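Local structure of DNA polymerase (Bacillus phage phi29, 2PY5) at residues F[5-10]-F[29-34]; F[55-60]-F[118-123]; F[137-142]-F[173-178]. The protein replicates the phage genome by protein-primed, strand-displacing DNA synthesis with high processivity and fidelity, and proofreads the new strand with a 3'-5' exonuclease activity. The protein carries 2 engineered substitutions. All blocks are in the same frame, centred on the assembly; numbering follows the deposited sequence.

How the contacts relate
The three contacts build one exonuclease core from the sheet outward. Contacts 1 and 2, with centres about 9 Å apart, are cut from the same sheet, and Y9 joins them: its N lies 2.9 Å from D57 O and its O 2.8 Å from Y59 N. Contact 3, centred about 14 Å from contact 1 and 16 Å from contact 2, brings in the helix carrying 173-178, which packs on both: L177 CD1 lies 3.8 Å from Y59 CG. Contact 2 reaches the bound single-stranded DNA directly, notably through L123, which is essential for 3'-5' exonucleolysis, whereas the nearest atoms of contacts 1 and 3 stay about 9 and 7 Å from it.

Contact 1. Residues F[5-10]-F[29-34]; sequences PRKMYS and YMNIED
M8 and S10 on one strand meet M30 and I32 on the other through three backbone hydrogen bonds, an antiparallel ladder. I32 N reaches M8 O at 2.8 Å, almost straight at its hydrogen (168°). S10 and M30 form a hydrogen-bonded pair with both bonds 2.8 Å long, S10 N to M30 O and M30 N to S10 O, the second more bent at 134°. Between these rungs Y9 and N31 are a non-hydrogen-bonded pair; the N and O of Y9 turn instead to D57 and Y59 on the adjoining strand. M8 N donates a hydrogen bond to a water 2.9 Å away. That water can donate in turn to E33 OE1, though it has other acceptors in reach, and so may tie the loop beyond I32 back to the strand.

The side chains find polar partners mostly beyond the ladder. S10 OG, anti to the backbone N (chi1 177°), bonds to I170 O of helix 160-182. Y9 OH is held by E37, which also forms a salt bridge with K7 NZ.

Apolar contacts fill the remainder. I32 CD1 lies 3.8 Å from M8 CB, and M8 CE meets E33 CG at 3.7 Å, the two side chains crossing at about a right angle. Y9 CD2 approaches Y29 CD1 at 3.7 Å, and W50 engages both rings, edge-to-face with Y9 and stacked on Y29. This is the opening beta hairpin, strands 8-15 and 24-31, of an RNase H-like exonuclease domain as in other family B polymerases.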
loop_
_atom_site.group_PDB
_atom_site.type_symbol
_atom_site.label_atom_id
_atom_site.label_comp_id
_atom_site.label_asym_id
_atom_site.label_seq_id
_atom_site.Cartn_x
_atom_site.Cartn_y
_atom_site.Cartn_z
ATOM N N PRO F 5 26.039 -8.554 -18.139
ATOM C CA PRO F 5 25.671 -7.529 -17.172
ATOM C C PRO F 5 25.734 -8.017 -15.718
ATOM O O PRO F 5 26.459 -8.973 -15.422
ATOM C CB PRO F 5 24.246 -7.173 -17.591
ATOM C CG PRO F 5 24.258 -7.332 -19.088
ATOM C CD PRO F 5 25.351 -8.344 -19.427
ATOM N N ARG F 6 24.980 -7.366 -14.833
ATOM C CA ARG F 6 25.077 -7.624 -13.401
ATOM C C ARG F 6 24.208 -8.792 -12.954
ATOM O O ARG F 6 23.044 -8.898 -13.338
ATOM C CB ARG F 6 24.680 -6.379 -12.598
ATOM C CG ARG F 6 25.597 -5.202 -12.828
ATOM C CD ARG F 6 25.015 -3.935 -12.297
ATOM N NE ARG F 6 25.058 -3.898 -10.836
ATOM C CZ ARG F 6 26.156 -3.690 -10.123
ATOM N NH1 ARG F 6 27.320 -3.469 -10.710
ATOM N NH2 ARG F 6 26.083 -3.685 -8.802
ATOM N N LYS F 7 24.779 -9.638 -12.101
ATOM C CA LYS F 7 24.039 -10.709 -11.456
ATOM C C LYS F 7 23.079 -10.133 -10.422
ATOM O O LYS F 7 23.262 -8.992 -9.974
ATOM C CB LYS F 7 24.999 -11.686 -10.786
ATOM C CG LYS F 7 25.810 -12.546 -11.760
ATOM C CD LYS F 7 26.764 -13.449 -10.979
ATOM C CE LYS F 7 26.923 -14.822 -11.583
ATOM N NZ LYS F 7 27.623 -15.747 -10.624
ATOM N N MET F 8 22.064 -10.924 -10.071
ATOM C CA MET F 8 21.044 -10.543 -9.099
ATOM C C MET F 8 20.868 -11.652 -8.081
ATOM O O MET F 8 20.759 -12.834 -8.447
ATOM C CB MET F 8 19.695 -10.290 -9.771
ATOM C CG MET F 8 19.749 -9.356 -10.960
ATOM S SD MET F 8 18.200 -9.325 -11.899
ATOM C CE MET F 8 18.048 -11.023 -12.451
ATOM N N TYR F 9 20.786 -11.256 -6.818
ATOM C CA TYR F 9 20.652 -12.214 -5.724
ATOM C C TYR F 9 19.505 -11.862 -4.830
ATOM O O TYR F 9 19.296 -10.696 -4.527
ATOM C CB TYR F 9 21.928 -12.245 -4.875
ATOM C CG TYR F 9 23.123 -12.825 -5.603
ATOM C CD1 TYR F 9 23.898 -12.036 -6.445
ATOM C CD2 TYR F 9 23.456 -14.160 -5.461
ATOM C CE1 TYR F 9 24.992 -12.559 -7.105
ATOM C CE2 TYR F 9 24.521 -14.698 -6.127
ATOM C CZ TYR F 9 25.300 -13.903 -6.956
ATOM O OH TYR F 9 26.379 -14.455 -7.624
ATOM N N SER F 10 18.814 -12.897 -4.373
ATOM C CA SER F 10 17.849 -12.840 -3.286
ATOM C C SER F 10 18.528 -13.181 -1.964
ATOM O O SER F 10 19.152 -14.234 -1.848
ATOM C CB SER F 10 16.753 -13.875 -3.543
ATOM O OG SER F 10 15.836 -13.898 -2.480
ATOM N N TYR F 29 22.165 -16.049 0.626
ATOM C CA TYR F 29 22.000 -15.457 -0.708
ATOM C C TYR F 29 21.773 -16.521 -1.755
ATOM O O TYR F 29 22.255 -17.621 -1.623
ATOM C CB TYR F 29 23.177 -14.542 -1.098
ATOM C CG TYR F 29 24.521 -15.208 -1.310
ATOM C CD1 TYR F 29 24.791 -15.953 -2.475
ATOM C CD2 TYR F 29 25.535 -15.068 -0.374
ATOM C CE1 TYR F 29 26.028 -16.553 -2.681
ATOM C CE2 TYR F 29 26.777 -15.663 -0.575
ATOM C CZ TYR F 29 27.016 -16.398 -1.744
ATOM O OH TYR F 29 28.237 -17.003 -1.959
ATOM N N MET F 30 21.010 -16.174 -2.793
ATOM C CA MET F 30 20.688 -17.103 -3.872
ATOM C C MET F 30 20.581 -16.315 -5.179
ATOM O O MET F 30 19.864 -15.331 -5.247
ATOM C CB MET F 30 19.371 -17.841 -3.588
ATOM C CG MET F 30 18.947 -18.777 -4.709
ATOM S SD MET F 30 17.523 -19.815 -4.334
ATOM C CE MET F 30 18.264 -21.064 -3.301
ATOM N N ASN F 31 21.299 -16.788 -6.209
ATOM C CA ASN F 31 21.298 -16.185 -7.548
ATOM C C ASN F 31 19.890 -16.358 -8.139
ATOM O O ASN F 31 19.408 -17.472 -8.283
ATOM C CB ASN F 31 22.372 -16.896 -8.369
ATOM C CG ASN F 31 22.621 -16.281 -9.736
ATOM O OD1 ASN F 31 23.734 -16.389 -10.275
ATOM N ND2 ASN F 31 21.624 -15.686 -10.312
ATOM N N ILE F 32 19.245 -15.232 -8.429
ATOM C CA ILE F 32 17.860 -15.194 -8.915
ATOM C C ILE F 32 17.708 -15.896 -10.259
ATOM O O ILE F 32 16.651 -16.476 -10.559
ATOM C CB ILE F 32 17.382 -13.718 -8.991
ATOM C CG1 ILE F 32 17.193 -13.172 -7.579
ATOM C CG2 ILE F 32 16.071 -13.558 -9.780
ATOM C CD1 ILE F 32 16.967 -11.655 -7.516
ATOM N N GLU F 33 18.771 -15.857 -11.056
ATOM C CA GLU F 33 18.783 -16.501 -12.373
ATOM C C GLU F 33 19.157 -17.973 -12.304
ATOM O O GLU F 33 18.729 -18.745 -13.150
ATOM C CB GLU F 33 19.738 -15.765 -13.322
ATOM C CG GLU F 33 19.375 -14.301 -13.534
ATOM C CD GLU F 33 20.323 -13.601 -14.491
ATOM O OE1 GLU F 33 21.515 -13.459 -14.146
ATOM O OE2 GLU F 33 19.870 -13.195 -15.590
ATOM N N ASP F 34 19.959 -18.358 -11.308
ATOM C CA ASP F 34 20.418 -19.729 -11.140
ATOM C C ASP F 34 20.271 -20.127 -9.684
ATOM O O ASP F 34 21.206 -19.978 -8.879
ATOM C CB ASP F 34 21.882 -19.870 -11.582
ATOM C CG ASP F 34 22.449 -21.264 -11.327
ATOM O OD1 ASP F 34 21.665 -22.213 -11.082
ATOM O OD2 ASP F 34 23.687 -21.407 -11.364
HETATM O O HOH W 1 22.032 -13.315 -11.628
#

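Contact 2. Residues F[55-60]-F[118-123]; sequences QADLYF and VIYDSL. With nucleotides of chain A.
Y120 N donates to L58 O over 2.7 Å, nearly straight at 172°, within a run of parallel-sheet bonds that zips 55-60 to 118-123. L58 N to V118 O (2.8 Å) precedes it; V118 N to A56 O and F60 N to Y120 O extend the ladder at either end. Where the second strand gives way to a helix, F60 O continues the pattern by accepting S122 N at 2.9 Å, the donor standing above the carbonyl plane. The hydroxyl of S122 has H61 as its main partner. D121 is the N-cap: its CG lies anti to the backbone N (chi1 -170°), and OD1 takes L123 N from above the carboxylate plane while also accepting from L63 N; OD2 forms a salt bridge with K124.

At the other end a water joins D57 OD1, 3.0 Å away, to Y120 OH, and the same D57 oxygen pairs with R6.

The packing separates by face. Y59 CE2 touches Y120 CB at 3.6 Å, with the two rings inclined at 34°, while V118 CG1 sits over one face of the Y120 ring, toward its rim. On the reverse face I119 CG2 meets the edge of the F60 ring, 3.6 Å from CD1. L123, which like S122 binds single-stranded DNA and is essential for 3'-5' exonucleolysis, lays CD1 3.8 Å from C5' of DT5 of chain A.

Strand 57-60 lies between 8-15 and 113-121, and strand 100-110 continues the sheet beyond the latter. Helix 63-76 covers the F60 and I119 face, where F60 meets the engineered A66; helix 160-182 reaches the Y59 side through L177.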
loop_
_atom_site.group_PDB
_atom_site.type_symbol
_atom_site.label_atom_id
_atom_site.label_comp_id
_atom_site.label_asym_id
_atom_site.label_seq_id
_atom_site.Cartn_x
_atom_site.Cartn_y
_atom_site.Cartn_z
ATOM N N GLN F 55 29.773 -7.297 -6.867
ATOM C CA GLN F 55 29.401 -6.350 -7.942
ATOM C C GLN F 55 28.050 -6.729 -8.550
ATOM O O GLN F 55 27.921 -6.883 -9.780
ATOM C CB GLN F 55 30.463 -6.315 -9.056
ATOM C CG GLN F 55 31.849 -5.899 -8.609
ATOM C CD GLN F 55 32.742 -5.581 -9.784
ATOM O OE1 GLN F 55 32.372 -4.801 -10.667
ATOM N NE2 GLN F 55 33.932 -6.176 -9.804
ATOM N N ALA F 56 27.047 -6.884 -7.688
ATOM C CA ALA F 56 25.740 -7.358 -8.109
ATOM C C ALA F 56 24.604 -6.485 -7.592
ATOM O O ALA F 56 24.801 -5.513 -6.845
ATOM C CB ALA F 56 25.533 -8.827 -7.671
ATOM N N ASP F 57 23.400 -6.854 -7.993
ATOM C CA ASP F 57 22.191 -6.281 -7.455
ATOM C C ASP F 57 21.594 -7.277 -6.463
ATOM O O ASP F 57 21.289 -8.411 -6.838
ATOM C CB ASP F 57 21.186 -6.061 -8.579
ATOM C CG ASP F 57 21.598 -4.968 -9.547
ATOM O OD1 ASP F 57 22.589 -4.250 -9.291
ATOM O OD2 ASP F 57 20.900 -4.823 -10.583
ATOM N N LEU F 58 21.417 -6.851 -5.214
ATOM C CA LEU F 58 20.908 -7.716 -4.148
ATOM C C LEU F 58 19.539 -7.240 -3.758
ATOM O O LEU F 58 19.246 -6.045 -3.826
ATOM C CB LEU F 58 21.790 -7.674 -2.900
ATOM C CG LEU F 58 23.291 -7.862 -3.054
ATOM C CD1 LEU F 58 23.989 -7.993 -1.661
ATOM C CD2 LEU F 58 23.637 -9.004 -4.020
ATOM N N TYR F 59 18.717 -8.184 -3.333
ATOM C CA TYR F 59 17.360 -7.903 -2.880
ATOM C C TYR F 59 17.125 -8.518 -1.522
ATOM O O TYR F 59 17.384 -9.720 -1.336
ATOM C CB TYR F 59 16.356 -8.506 -3.868
ATOM C CG TYR F 59 16.337 -7.766 -5.168
ATOM C CD1 TYR F 59 17.265 -8.045 -6.173
ATOM C CD2 TYR F 59 15.409 -6.754 -5.379
ATOM C CE1 TYR F 59 17.255 -7.341 -7.363
ATOM C CE2 TYR F 59 15.392 -6.047 -6.563
ATOM C CZ TYR F 59 16.318 -6.331 -7.542
ATOM O OH TYR F 59 16.301 -5.614 -8.727
ATOM N N PHE F 60 16.639 -7.714 -0.576
ATOM C CA PHE F 60 16.131 -8.217 0.698
ATOM C C PHE F 60 14.655 -7.904 0.728
ATOM O O PHE F 60 14.220 -6.844 0.211
ATOM C CB PHE F 60 16.799 -7.538 1.906
ATOM C CG PHE F 60 18.207 -8.012 2.179
ATOM C CD1 PHE F 60 19.283 -7.509 1.457
ATOM C CD2 PHE F 60 18.449 -8.933 3.181
ATOM C CE1 PHE F 60 20.560 -7.923 1.726
ATOM C CE2 PHE F 60 19.748 -9.354 3.442
ATOM C CZ PHE F 60 20.795 -8.838 2.718
ATOM N N VAL F 118 24.615 -2.866 -5.314
ATOM C CA VAL F 118 23.359 -2.152 -5.002
ATOM C C VAL F 118 22.409 -3.116 -4.330
ATOM O O VAL F 118 22.299 -4.268 -4.734
ATOM C CB VAL F 118 22.688 -1.496 -6.228
ATOM C CG1 VAL F 118 21.572 -0.527 -5.759
ATOM C CG2 VAL F 118 23.710 -0.742 -7.081
ATOM N N ILE F 119 21.771 -2.653 -3.258
ATOM C CA ILE F 119 20.848 -3.445 -2.503
ATOM C C ILE F 119 19.475 -2.785 -2.562
ATOM O O ILE F 119 19.318 -1.615 -2.172
ATOM C CB ILE F 119 21.301 -3.569 -1.032
ATOM C CG1 ILE F 119 22.784 -3.971 -0.972
ATOM C CG2 ILE F 119 20.459 -4.624 -0.307
ATOM C CD1 ILE F 119 23.351 -4.152 0.436
ATOM N N TYR F 120 18.498 -3.556 -3.020
ATOM C CA TYR F 120 17.129 -3.110 -3.198
ATOM C C TYR F 120 16.149 -3.819 -2.257
ATOM O O TYR F 120 16.477 -4.831 -1.631
ATOM C CB TYR F 120 16.717 -3.381 -4.619
ATOM C CG TYR F 120 17.472 -2.608 -5.675
ATOM C CD1 TYR F 120 18.297 -3.266 -6.571
ATOM C CD2 TYR F 120 17.313 -1.238 -5.821
ATOM C CE1 TYR F 120 18.949 -2.576 -7.562
ATOM C CE2 TYR F 120 17.987 -0.532 -6.801
ATOM C CZ TYR F 120 18.798 -1.217 -7.683
ATOM O OH TYR F 120 19.480 -0.554 -8.694
ATOM N N ASP F 121 14.932 -3.294 -2.199
ATOM C CA ASP F 121 13.839 -3.885 -1.426
ATOM C C ASP F 121 12.906 -4.683 -2.350
ATOM O O ASP F 121 12.154 -4.086 -3.160
ATOM C CB ASP F 121 13.069 -2.759 -0.723
ATOM C CG ASP F 121 12.074 -3.257 0.294
ATOM O OD1 ASP F 121 12.069 -4.479 0.594
ATOM O OD2 ASP F 121 11.308 -2.407 0.822
ATOM N N SER F 122 12.900 -6.012 -2.228
ATOM C CA SER F 122 11.931 -6.815 -2.996
ATOM C C SER F 122 10.480 -6.536 -2.564
ATOM O O SER F 122 9.545 -6.797 -3.332
ATOM C CB SER F 122 12.229 -8.307 -2.940
ATOM O OG SER F 122 12.373 -8.760 -1.616
ATOM N N LEU F 123 10.272 -5.970 -1.370
ATOM C CA LEU F 123 8.905 -5.583 -0.955
ATOM C C LEU F 123 8.321 -4.483 -1.849
ATOM O O LEU F 123 7.081 -4.365 -2.009
ATOM C CB LEU F 123 8.868 -5.148 0.513
ATOM C CG LEU F 123 7.492 -4.930 1.135
ATOM C CD1 LEU F 123 6.632 -6.170 1.144
ATOM C CD2 LEU F 123 7.662 -4.394 2.563
ATOM P P DT A 5 2.183 -6.550 5.104
ATOM O OP1 DT A 5 1.846 -6.272 3.689
ATOM O OP2 DT A 5 1.244 -7.290 5.966
ATOM O "O5'" DT A 5 3.601 -7.321 5.127
ATOM C "C5'" DT A 5 4.619 -6.971 4.230
ATOM C "C4'" DT A 5 5.930 -6.900 4.959
ATOM O "O4'" DT A 5 5.883 -5.765 5.830
ATOM C "C3'" DT A 5 6.242 -8.073 5.868
ATOM O "O3'" DT A 5 6.951 -9.027 5.127
ATOM C "C2'" DT A 5 7.100 -7.467 6.967
ATOM C "C1'" DT A 5 6.708 -6.003 6.945
ATOM N N1 DT A 5 5.911 -5.559 8.092
ATOM C C2 DT A 5 6.386 -4.503 8.812
ATOM O O2 DT A 5 7.454 -3.947 8.567
ATOM N N3 DT A 5 5.586 -4.154 9.856
ATOM C C4 DT A 5 4.374 -4.723 10.211
ATOM O O4 DT A 5 3.746 -4.314 11.178
ATOM C C5 DT A 5 3.924 -5.819 9.401
ATOM C C7 DT A 5 2.634 -6.514 9.702
ATOM C C6 DT A 5 4.707 -6.191 8.378
HETATM O O HOH W 2 21.658 -1.604 -10.247
#

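Contact 3. Residues F[137-142]-F[173-178]; sequences FKLTVL and IAEALL
E175 OE1 is gripped by two waters that carry the link to T140; no direct hydrogen bond joins 137-142 to 173-178. One water donates to OE1 at 2.8 Å and to T140 O at 2.7 Å; the other donates to E175 OE1 at 2.9 Å and accepts from T140 N over 2.8 Å. Through the two waters, one carboxylate oxygen is linked to both the N-H and the carbonyl of T140, and N168 ND2 is a second donor to T140 O.

The side-chain packing lies alongside. L139 and E175 slide past each other in opposite directions, bringing L139 CD2 to 3.5 Å from E175 OE1. With its CD anti to CA (chi2 175°), the glutamate extends past the leucine. The apolar contacts centre on A176: L139 CD1 reaches A176 CB at 4.0 Å, and F137 CD2 comes to 3.9 Å from that same methyl.

The loop leaves helix 130-136 through a Schellman motif at K138. I133 of helix 130-136 also packs on A176, so that helix meets helix 160-182 there, while F137 reaches A377, Q380 and L381 of helix 376-387, in the polymerization region.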
loop_
_atom_site.group_PDB
_atom_site.type_symbol
_atom_site.label_atom_id
_atom_site.label_comp_id
_atom_site.label_asym_id
_atom_site.label_seq_id
_atom_site.Cartn_x
_atom_site.Cartn_y
_atom_site.Cartn_z
ATOM N N PHE F 137 1.715 -16.997 -5.792
ATOM C CA PHE F 137 2.562 -17.268 -6.957
ATOM C C PHE F 137 2.764 -18.768 -7.184
ATOM O O PHE F 137 3.462 -19.160 -8.120
ATOM C CB PHE F 137 3.931 -16.580 -6.826
ATOM C CG PHE F 137 3.919 -15.096 -7.136
ATOM C CD1 PHE F 137 3.113 -14.220 -6.419
ATOM C CD2 PHE F 137 4.753 -14.575 -8.123
ATOM C CE1 PHE F 137 3.108 -12.846 -6.712
ATOM C CE2 PHE F 137 4.759 -13.204 -8.408
ATOM C CZ PHE F 137 3.942 -12.349 -7.701
ATOM N N LYS F 138 2.136 -19.598 -6.343
ATOM C CA LYS F 138 2.185 -21.066 -6.449
ATOM C C LYS F 138 3.615 -21.600 -6.361
ATOM O O LYS F 138 4.030 -22.422 -7.178
ATOM C CB LYS F 138 1.501 -21.560 -7.731
ATOM C CG LYS F 138 0.154 -20.932 -7.997
ATOM C CD LYS F 138 -0.852 -21.186 -6.878
ATOM C CE LYS F 138 -1.302 -22.630 -6.824
ATOM N NZ LYS F 138 -2.603 -22.771 -6.099
ATOM N N LEU F 139 4.334 -21.130 -5.342
ATOM C CA LEU F 139 5.738 -21.482 -5.101
ATOM C C LEU F 139 5.822 -22.332 -3.832
ATOM O O LEU F 139 4.986 -22.196 -2.937
ATOM C CB LEU F 139 6.582 -20.208 -4.937
ATOM C CG LEU F 139 6.491 -19.159 -6.055
ATOM C CD1 LEU F 139 7.326 -17.942 -5.699
ATOM C CD2 LEU F 139 6.933 -19.767 -7.379
ATOM N N THR F 140 6.828 -23.204 -3.753
ATOM C CA THR F 140 6.987 -24.086 -2.595
ATOM C C THR F 140 7.323 -23.281 -1.348
ATOM O O THR F 140 8.190 -22.416 -1.383
ATOM C CB THR F 140 8.092 -25.133 -2.827
ATOM O OG1 THR F 140 7.781 -25.904 -3.992
ATOM C CG2 THR F 140 8.208 -26.068 -1.628
ATOM N N VAL F 141 6.621 -23.567 -0.254
ATOM C CA VAL F 141 6.869 -22.905 1.024
ATOM C C VAL F 141 6.796 -23.914 2.164
ATOM O O VAL F 141 5.906 -24.763 2.197
ATOM C CB VAL F 141 5.876 -21.740 1.287
ATOM C CG1 VAL F 141 4.437 -22.227 1.220
ATOM C CG2 VAL F 141 6.174 -21.073 2.638
ATOM N N LEU F 142 7.747 -23.820 3.089
ATOM C CA LEU F 142 7.780 -24.704 4.255
ATOM C C LEU F 142 6.830 -24.182 5.331
ATOM O O LEU F 142 6.706 -22.964 5.533
ATOM C CB LEU F 142 9.204 -24.809 4.808
ATOM C CG LEU F 142 10.264 -25.369 3.847
ATOM C CD1 LEU F 142 11.635 -25.433 4.528
ATOM C CD2 LEU F 142 9.874 -26.741 3.319
ATOM N N ILE F 173 11.524 -15.668 -2.879
ATOM C CA ILE F 173 11.733 -14.343 -3.460
ATOM C C ILE F 173 12.529 -14.437 -4.787
ATOM O O ILE F 173 12.199 -13.752 -5.747
ATOM C CB ILE F 173 12.369 -13.368 -2.454
ATOM C CG1 ILE F 173 11.402 -13.092 -1.284
ATOM C CG2 ILE F 173 12.757 -12.067 -3.148
ATOM C CD1 ILE F 173 10.010 -12.522 -1.688
ATOM N N ALA F 174 13.527 -15.316 -4.857
ATOM C CA ALA F 174 14.221 -15.542 -6.135
ATOM C C ALA F 174 13.269 -15.987 -7.236
ATOM O O ALA F 174 13.339 -15.493 -8.360
ATOM C CB ALA F 174 15.344 -16.574 -5.978
ATOM N N GLU F 175 12.398 -16.948 -6.933
ATOM C CA GLU F 175 11.463 -17.475 -7.929
ATOM C C GLU F 175 10.471 -16.401 -8.382
ATOM O O GLU F 175 10.175 -16.277 -9.571
ATOM C CB GLU F 175 10.724 -18.696 -7.384
ATOM C CG GLU F 175 11.643 -19.936 -7.216
ATOM C CD GLU F 175 10.961 -21.131 -6.560
ATOM O OE1 GLU F 175 9.885 -20.960 -5.947
ATOM O OE2 GLU F 175 11.502 -22.254 -6.668
ATOM N N ALA F 176 9.947 -15.649 -7.421
ATOM C CA ALA F 176 8.946 -14.624 -7.722
ATOM C C ALA F 176 9.567 -13.479 -8.521
ATOM O O ALA F 176 8.979 -13.027 -9.501
ATOM C CB ALA F 176 8.286 -14.097 -6.442
ATOM N N LEU F 177 10.750 -13.024 -8.110
ATOM C CA LEU F 177 11.415 -11.946 -8.843
ATOM C C LEU F 177 11.794 -12.364 -10.256
ATOM O O LEU F 177 11.650 -11.579 -11.189
ATOM C CB LEU F 177 12.651 -11.451 -8.121
ATOM C CG LEU F 177 12.394 -10.647 -6.862
ATOM C CD1 LEU F 177 13.706 -10.365 -6.176
ATOM C CD2 LEU F 177 11.677 -9.332 -7.207
ATOM N N LEU F 178 12.258 -13.597 -10.427
ATOM C CA LEU F 178 12.615 -14.051 -11.770
ATOM C C LEU F 178 11.394 -14.043 -12.710
ATOM O O LEU F 178 11.477 -13.583 -13.863
ATOM C CB LEU F 178 13.277 -15.432 -11.729
ATOM C CG LEU F 178 13.792 -15.912 -13.090
ATOM C CD1 LEU F 178 14.794 -14.934 -13.652
ATOM C CD2 LEU F 178 14.387 -17.285 -12.968
HETATM O O HOH W 3 10.059 -22.014 -3.317
HETATM O O HOH W 4 8.303 -23.343 -6.156
#